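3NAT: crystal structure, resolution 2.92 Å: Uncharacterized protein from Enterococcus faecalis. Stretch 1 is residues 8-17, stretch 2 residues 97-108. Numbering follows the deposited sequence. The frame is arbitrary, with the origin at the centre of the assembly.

Stretch 1, residues 8-17: TMLTYLEEQL
Stretch 2, residues 97-108: KGLRKAVLDGFI

Two helices from distant parts of one chain pack here through a ridge of apolar side chains, with a compact polar cluster centred on a tyrosine hydroxyl, an arrangement that illustrates how a buried polar group can be accommodated when its partners are supplied locally.

The first helix spans Met9 to Leu17, preceded by Thr8 at the N-cap position; the second spans Lys101 to Ile108, preceded by Arg100 at its own N-cap, and both continue later in the chain. Phi and psi stay near -60° and -45° through both helices. Their axes run in the same general direction, inclined at 34° (signed crossing angle -34°), and approach to 10.5 Å. The register is set by three CA-CA pairs: Met9 with Gly98 at 7.0 Å, Leu13 with Leu104 at 7.3 Å and Leu17 with Ile108 at 6.9 Å. The four-residue steps on the first helix bring successive turns to the same face, and together the stretches bury 515 Å².

The segment before the second helix closes one end of the contact. Gly98 adopts phi 85° and psi -135°, a positive-phi conformation that favours glycine, and its CA lies 4.0 Å from SE of Met9, a selenomethionine. Leu99 follows in an extended conformation (-133°/149°; rotamer m, t). Met9, with chi angles m, t and p, places its CE 3.7 Å from CD1 of Leu99, an apolar contact.

Further along, Leu13 (m, t) starts with its CA-to-CB bond sideways, yet its end comes nearer: CD2 lies 3.8 Å from CD1 of Leu104, 4.2 Å from CD1 of Ile108 and 4.3 Å from CD2 of Phe107. One methyl thus touches three residues of the opposing helix. Leu104 has chi1 of -94°, between wells, with chi2 near -35°; Phe107 has chi1 t and chi2 86°. Ile108 (m, m) continues the apolar surface, its CD1 3.6 Å from CD2 of Leu17 (m, t) and its CG1 3.7 Å from CB of Gln16.

Tyr12 joins the apolar and polar parts. Its t rotamer, with chi2 at -105°, carries the ring across to the second helix, where CE1 meets CB of Leu104 at 3.7 Å. Beyond the ring, the hydroxyl both gives and receives: OH donates to OD1 of Asp105 in a very short hydrogen bond of 2.4 Å, and NZ of Lys101 donates to OH of Tyr12 at 2.5 Å. OD1 lies at the ring edge, near its plane. Lys101 and Asp105, one helical turn apart, are also linked by a salt bridge, NZ to OD2 at 3.4 Å, whose hydrogen bond is weak. The opposite charges thereby compensate each other beside the phenol.

A water extends this cluster. It accepts from NE2 of Gln16 (m, m, chi3 110°) and donates to OD1 of Asp105 (chi1 m), both at 2.8 Å, spanning two side-chain atoms that are themselves 4.5 Å apart.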

ATOM      1  N   THR A   8     -13.619   2.914  17.036  1.00 92.22           N
ATOM      2  CA  THR A   8     -13.091   2.870  15.685  1.00 91.72           C
ATOM      3  C   THR A   8     -11.588   3.040  15.738  1.00 92.97           C
ATOM      4  O   THR A   8     -11.026   3.415  16.770  1.00 92.78           O
ATOM      5  CB  THR A   8     -13.707   3.940  14.779  1.00 88.85           C
ATOM      6  OG1 THR A   8     -13.180   5.238  15.108  1.00 92.68           O
ATOM      7  CG2 THR A   8     -15.193   3.918  14.932  1.00 74.10           C
HETATM    8  N   MSE A   9     -10.938   2.761  14.618  1.00 87.41           N
HETATM    9  CA  MSE A   9      -9.493   2.756  14.584  1.00 85.09           C
HETATM   10  C   MSE A   9      -8.917   4.020  15.200  1.00 92.17           C
HETATM   11  O   MSE A   9      -8.009   3.960  16.028  1.00 92.47           O
HETATM   12  CB  MSE A   9      -9.023   2.592  13.154  1.00 89.98           C
HETATM   13  CG  MSE A   9      -9.467   1.285  12.530  1.00 95.04           C
HETATM   14 SE   MSE A   9      -8.753   1.067  10.735  1.00122.20          SE
HETATM   15  CE  MSE A   9      -6.869   1.385  11.112  1.00496.09           C
ATOM     16  N   LEU A  10      -9.457   5.167  14.813  1.00 95.76           N
ATOM     17  CA  LEU A  10      -8.934   6.431  15.303  1.00 93.48           C
ATOM     18  C   LEU A  10      -9.006   6.529  16.821  1.00 90.95           C
ATOM     19  O   LEU A  10      -8.023   6.835  17.500  1.00 86.31           O
ATOM     20  CB  LEU A  10      -9.694   7.597  14.682  1.00 93.62           C
ATOM     21  CG  LEU A  10      -8.767   8.603  14.003  1.00 91.84           C
ATOM     22  CD1 LEU A  10      -9.476   9.921  13.783  1.00 89.31           C
ATOM     23  CD2 LEU A  10      -7.505   8.804  14.825  1.00 89.94           C
ATOM     24  N   THR A  11     -10.183   6.275  17.359  1.00 84.80           N
ATOM     25  CA  THR A  11     -10.348   6.417  18.784  1.00 87.82           C
ATOM     26  C   THR A  11      -9.548   5.324  19.469  1.00 88.43           C
ATOM     27  O   THR A  11      -8.831   5.574  20.434  1.00 93.02           O
ATOM     28  CB  THR A  11     -11.818   6.347  19.161  1.00 91.61           C
ATOM     29  OG1 THR A  11     -12.210   4.980  19.364  1.00109.65           O
ATOM     30  CG2 THR A  11     -12.637   6.955  18.044  1.00 76.61           C
ATOM     31  N   TYR A  12      -9.646   4.114  18.940  1.00 85.96           N
ATOM     32  CA  TYR A  12      -8.991   2.986  19.571  1.00 87.91           C
ATOM     33  C   TYR A  12      -7.489   3.203  19.654  1.00 84.33           C
ATOM     34  O   TYR A  12      -6.866   2.945  20.684  1.00 83.94           O
ATOM     35  CB  TYR A  12      -9.283   1.695  18.826  1.00 84.25           C
ATOM     36  CG  TYR A  12      -8.779   0.507  19.591  1.00 81.00           C
ATOM     37  CD1 TYR A  12      -7.633  -0.159  19.205  1.00 81.21           C
ATOM     38  CD2 TYR A  12      -9.431   0.077  20.729  1.00 84.25           C
ATOM     39  CE1 TYR A  12      -7.167  -1.241  19.919  1.00 80.93           C
ATOM     40  CE2 TYR A  12      -8.974  -0.999  21.446  1.00 85.25           C
ATOM     41  CZ  TYR A  12      -7.843  -1.651  21.039  1.00 83.23           C
ATOM     42  OH  TYR A  12      -7.390  -2.723  21.761  1.00 86.48           O
ATOM     43  N   LEU A  13      -6.906   3.670  18.561  1.00 78.91           N
ATOM     44  CA  LEU A  13      -5.492   4.005  18.550  1.00 80.47           C
ATOM     45  C   LEU A  13      -5.178   5.076  19.581  1.00 88.79           C
ATOM     46  O   LEU A  13      -4.369   4.873  20.479  1.00 93.19           O
ATOM     47  CB  LEU A  13      -5.080   4.494  17.171  1.00 72.73           C
ATOM     48  CG  LEU A  13      -4.900   3.389  16.140  1.00 72.50           C
ATOM     49  CD1 LEU A  13      -4.573   3.984  14.785  1.00 75.00           C
ATOM     50  CD2 LEU A  13      -3.807   2.446  16.600  1.00 63.33           C
ATOM     51  N   GLU A  14      -5.829   6.221  19.440  1.00 90.78           N
ATOM     52  CA  GLU A  14      -5.617   7.324  20.352  1.00 90.50           C
ATOM     53  C   GLU A  14      -5.642   6.838  21.799  1.00 88.03           C
ATOM     54  O   GLU A  14      -4.755   7.149  22.597  1.00 87.09           O
ATOM     55  CB  GLU A  14      -6.691   8.372  20.129  1.00 88.92           C
ATOM     56  CG  GLU A  14      -6.417   9.659  20.846  1.00117.42           C
ATOM     57  CD  GLU A  14      -7.407  10.735  20.477  1.00143.84           C
ATOM     58  OE1 GLU A  14      -7.599  11.669  21.284  1.00155.33           O
ATOM     59  OE2 GLU A  14      -8.000  10.640  19.379  1.00148.98           O
ATOM     60  N   GLU A  15      -6.660   6.052  22.115  1.00 82.05           N
ATOM     61  CA  GLU A  15      -6.814   5.457  23.430  1.00 90.20           C
ATOM     62  C   GLU A  15      -5.594   4.616  23.819  1.00 93.92           C
ATOM     63  O   GLU A  15      -4.943   4.870  24.830  1.00102.99           O
ATOM     64  CB  GLU A  15      -8.082   4.602  23.437  1.00106.87           C
ATOM     65  CG  GLU A  15      -8.457   3.991  24.775  1.00133.17           C
ATOM     66  CD  GLU A  15      -9.708   3.125  24.683  1.00158.88           C
ATOM     67  OE1 GLU A  15     -10.294   3.026  23.580  1.00166.15           O
ATOM     68  OE2 GLU A  15     -10.107   2.541  25.715  1.00170.26           O
ATOM     69  N   GLN A  16      -5.282   3.615  23.008  1.00 90.91           N
ATOM     70  CA  GLN A  16      -4.188   2.701  23.315  1.00 85.49           C
ATOM     71  C   GLN A  16      -2.831   3.388  23.380  1.00 85.64           C
ATOM     72  O   GLN A  16      -2.002   3.055  24.222  1.00 88.81           O
ATOM     73  CB  GLN A  16      -4.156   1.568  22.299  1.00 82.47           C
ATOM     74  CG  GLN A  16      -5.432   0.768  22.303  1.00 83.36           C
ATOM     75  CD  GLN A  16      -5.843   0.415  23.703  1.00 87.54           C
ATOM     76  OE1 GLN A  16      -6.829   0.934  24.214  1.00 97.16           O
ATOM     77  NE2 GLN A  16      -5.071  -0.451  24.348  1.00 89.75           N
ATOM     78  N   LEU A  17      -2.610   4.347  22.490  1.00 82.22           N
ATOM     79  CA  LEU A  17      -1.363   5.101  22.462  1.00 86.73           C
ATOM     80  C   LEU A  17      -1.082   5.805  23.775  1.00101.10           C
ATOM     81  O   LEU A  17       0.047   5.794  24.262  1.00102.37           O
ATOM     82  CB  LEU A  17      -1.401   6.139  21.350  1.00 87.69           C
ATOM     83  CG  LEU A  17      -1.367   5.538  19.952  1.00 78.19           C
ATOM     84  CD1 LEU A  17      -1.467   6.625  18.883  1.00 75.30           C
ATOM     85  CD2 LEU A  17      -0.099   4.727  19.810  1.00 62.14           C
ATOM     86  N   LYS A  97     -14.623  -2.312   7.171  1.00103.72           N
ATOM     87  CA  LYS A  97     -14.395  -3.394   8.140  1.00101.22           C
ATOM     88  C   LYS A  97     -13.331  -3.044   9.176  1.00103.22           C
ATOM     89  O   LYS A  97     -13.433  -3.441  10.340  1.00106.03           O
ATOM     90  CB  LYS A  97     -13.960  -4.681   7.444  1.00100.28           C
ATOM     91  CG  LYS A  97     -15.016  -5.373   6.628  1.00119.81           C
ATOM     92  CD  LYS A  97     -14.567  -6.791   6.267  1.00132.61           C
ATOM     93  CE  LYS A  97     -14.812  -7.782   7.408  1.00133.01           C
ATOM     94  NZ  LYS A  97     -14.210  -7.337   8.693  1.00128.32           N
ATOM     95  N   GLY A  98     -12.300  -2.326   8.735  1.00 92.02           N
ATOM     96  CA  GLY A  98     -11.226  -1.902   9.610  1.00 88.83           C
ATOM     97  C   GLY A  98     -10.146  -2.950   9.782  1.00 83.30           C
ATOM     98  O   GLY A  98      -9.691  -3.551   8.815  1.00 81.01           O
ATOM     99  N   LEU A  99      -9.727  -3.158  11.023  1.00 77.86           N
ATOM    100  CA  LEU A  99      -8.715  -4.153  11.329  1.00 74.04           C
ATOM    101  C   LEU A  99      -9.187  -4.961  12.507  1.00 75.77           C
ATOM    102  O   LEU A  99      -9.890  -4.445  13.369  1.00 75.55           O
ATOM    103  CB  LEU A  99      -7.381  -3.494  11.697  1.00 70.32           C
ATOM    104  CG  LEU A  99      -6.506  -2.853  10.618  1.00 78.90           C
ATOM    105  CD1 LEU A  99      -5.401  -2.032  11.251  1.00 85.92           C
ATOM    106  CD2 LEU A  99      -5.914  -3.894   9.694  1.00 72.97           C
ATOM    107  N   ARG A 100      -8.797  -6.226  12.553  1.00 76.38           N
ATOM    108  CA  ARG A 100      -9.015  -7.013  13.747  1.00 74.60           C
ATOM    109  C   ARG A 100      -8.361  -6.281  14.910  1.00 79.40           C
ATOM    110  O   ARG A 100      -7.319  -5.636  14.759  1.00 69.38           O
ATOM    111  CB  ARG A 100      -8.417  -8.408  13.591  1.00 75.74           C
ATOM    112  CG  ARG A 100      -9.280  -9.363  12.789  1.00 98.07           C
ATOM    113  CD  ARG A 100      -8.480 -10.560  12.311  1.00117.49           C
ATOM    114  NE  ARG A 100      -7.784 -11.229  13.410  1.00135.65           N
ATOM    115  CZ  ARG A 100      -6.464 -11.417  13.474  1.00136.81           C
ATOM    116  NH1 ARG A 100      -5.672 -10.991  12.497  1.00126.32           N
ATOM    117  NH2 ARG A 100      -5.935 -12.043  14.520  1.00136.33           N
ATOM    118  N   LYS A 101      -8.986  -6.369  16.071  1.00 83.06           N
ATOM    119  CA  LYS A 101      -8.467  -5.725  17.257  1.00 81.06           C
ATOM    120  C   LYS A 101      -7.046  -6.210  17.528  1.00 80.73           C
ATOM    121  O   LYS A 101      -6.172  -5.423  17.879  1.00 78.00           O
ATOM    122  CB  LYS A 101      -9.374  -6.054  18.436  1.00 82.19           C
ATOM    123  CG  LYS A 101      -9.082  -5.288  19.705  1.00 83.09           C
ATOM    124  CD  LYS A 101     -10.054  -5.710  20.784  1.00 83.27           C
ATOM    125  CE  LYS A 101      -9.366  -5.820  22.124  1.00 97.36           C
ATOM    126  NZ  LYS A 101      -8.967  -4.489  22.648  1.00107.45           N
ATOM    127  N   ALA A 102      -6.827  -7.510  17.343  1.00 76.07           N
ATOM    128  CA  ALA A 102      -5.541  -8.143  17.648  1.00 72.65           C
ATOM    129  C   ALA A 102      -4.397  -7.489  16.907  1.00 73.92           C
ATOM    130  O   ALA A 102      -3.277  -7.415  17.404  1.00 85.32           O
ATOM    131  CB  ALA A 102      -5.588  -9.621  17.327  1.00 68.02           C
ATOM    132  N   VAL A 103      -4.687  -7.029  15.701  1.00 67.49           N
ATOM    133  CA  VAL A 103      -3.705  -6.336  14.889  1.00 66.90           C
ATOM    134  C   VAL A 103      -3.442  -4.944  15.431  1.00 75.77           C
ATOM    135  O   VAL A 103      -2.295  -4.518  15.536  1.00 81.67           O
ATOM    136  CB  VAL A 103      -4.213  -6.175  13.468  1.00 68.91           C
ATOM    137  CG1 VAL A 103      -3.258  -5.309  12.660  1.00 57.11           C
ATOM    138  CG2 VAL A 103      -4.407  -7.536  12.842  1.00 67.23           C
ATOM    139  N   LEU A 104      -4.508  -4.220  15.745  1.00 75.88           N
ATOM    140  CA  LEU A 104      -4.351  -2.908  16.340  1.00 70.61           C
ATOM    141  C   LEU A 104      -3.517  -3.054  17.598  1.00 73.50           C
ATOM    142  O   LEU A 104      -2.656  -2.232  17.886  1.00 80.61           O
ATOM    143  CB  LEU A 104      -5.705  -2.306  16.697  1.00 72.30           C
ATOM    144  CG  LEU A 104      -6.403  -1.384  15.693  1.00 70.61           C
ATOM    145  CD1 LEU A 104      -5.398  -0.564  14.932  1.00 54.79           C
ATOM    146  CD2 LEU A 104      -7.259  -2.168  14.733  1.00 91.83           C
ATOM    147  N   ASP A 105      -3.777  -4.114  18.346  1.00 73.49           N
ATOM    148  CA  ASP A 105      -3.105  -4.325  19.619  1.00 75.60           C
ATOM    149  C   ASP A 105      -1.660  -4.750  19.449  1.00 83.17           C
ATOM    150  O   ASP A 105      -0.783  -4.241  20.138  1.00 89.47           O
ATOM    151  CB  ASP A 105      -3.858  -5.358  20.441  1.00 77.61           C
ATOM    152  CG  ASP A 105      -5.107  -4.790  21.072  1.00 91.71           C
ATOM    153  OD1 ASP A 105      -5.196  -3.549  21.143  1.00 97.23           O
ATOM    154  OD2 ASP A 105      -5.986  -5.574  21.501  1.00 90.88           O
ATOM    155  N   GLY A 106      -1.414  -5.682  18.536  1.00 79.72           N
ATOM    156  CA  GLY A 106      -0.062  -6.129  18.259  1.00 72.29           C
ATOM    157  C   GLY A 106       0.766  -4.952  17.787  1.00 73.19           C
ATOM    158  O   GLY A 106       1.965  -4.837  18.052  1.00 72.88           O
ATOM    159  N   PHE A 107       0.106  -4.057  17.077  1.00 74.98           N
ATOM    160  CA  PHE A 107       0.760  -2.866  16.592  1.00 72.85           C
ATOM    161  C   PHE A 107       1.247  -2.028  17.766  1.00 76.87           C
ATOM    162  O   PHE A 107       2.426  -1.693  17.862  1.00 78.72           O
ATOM    163  CB  PHE A 107      -0.213  -2.081  15.738  1.00 64.13           C
ATOM    164  CG  PHE A 107       0.281  -0.734  15.351  1.00 70.51           C
ATOM    165  CD1 PHE A 107       1.072  -0.570  14.222  1.00 71.68           C
ATOM    166  CD2 PHE A 107      -0.058   0.381  16.102  1.00 70.64           C
ATOM    167  CE1 PHE A 107       1.519   0.688  13.845  1.00 72.95           C
ATOM    168  CE2 PHE A 107       0.390   1.647  15.737  1.00 70.89           C
ATOM    169  CZ  PHE A 107       1.178   1.800  14.605  1.00 74.61           C
ATOM    170  N   ILE A 108       0.334  -1.703  18.669  1.00 75.14           N
ATOM    171  CA  ILE A 108       0.680  -0.934  19.853  1.00 71.62           C
ATOM    172  C   ILE A 108       1.864  -1.530  20.600  1.00 75.54           C
ATOM    173  O   ILE A 108       2.791  -0.826  20.972  1.00 86.79           O
ATOM    174  CB  ILE A 108      -0.505  -0.838  20.814  1.00 76.33           C
ATOM    175  CG1 ILE A 108      -1.644  -0.053  20.163  1.00 80.03           C
ATOM    176  CG2 ILE A 108      -0.082  -0.172  22.110  1.00 84.29           C
ATOM    177  CD1 ILE A 108      -1.247   1.353  19.746  1.00 81.85           C
TER
HETATM  178  O   HOH W   1      -3.515  -2.280  22.982  1.00 84.90           O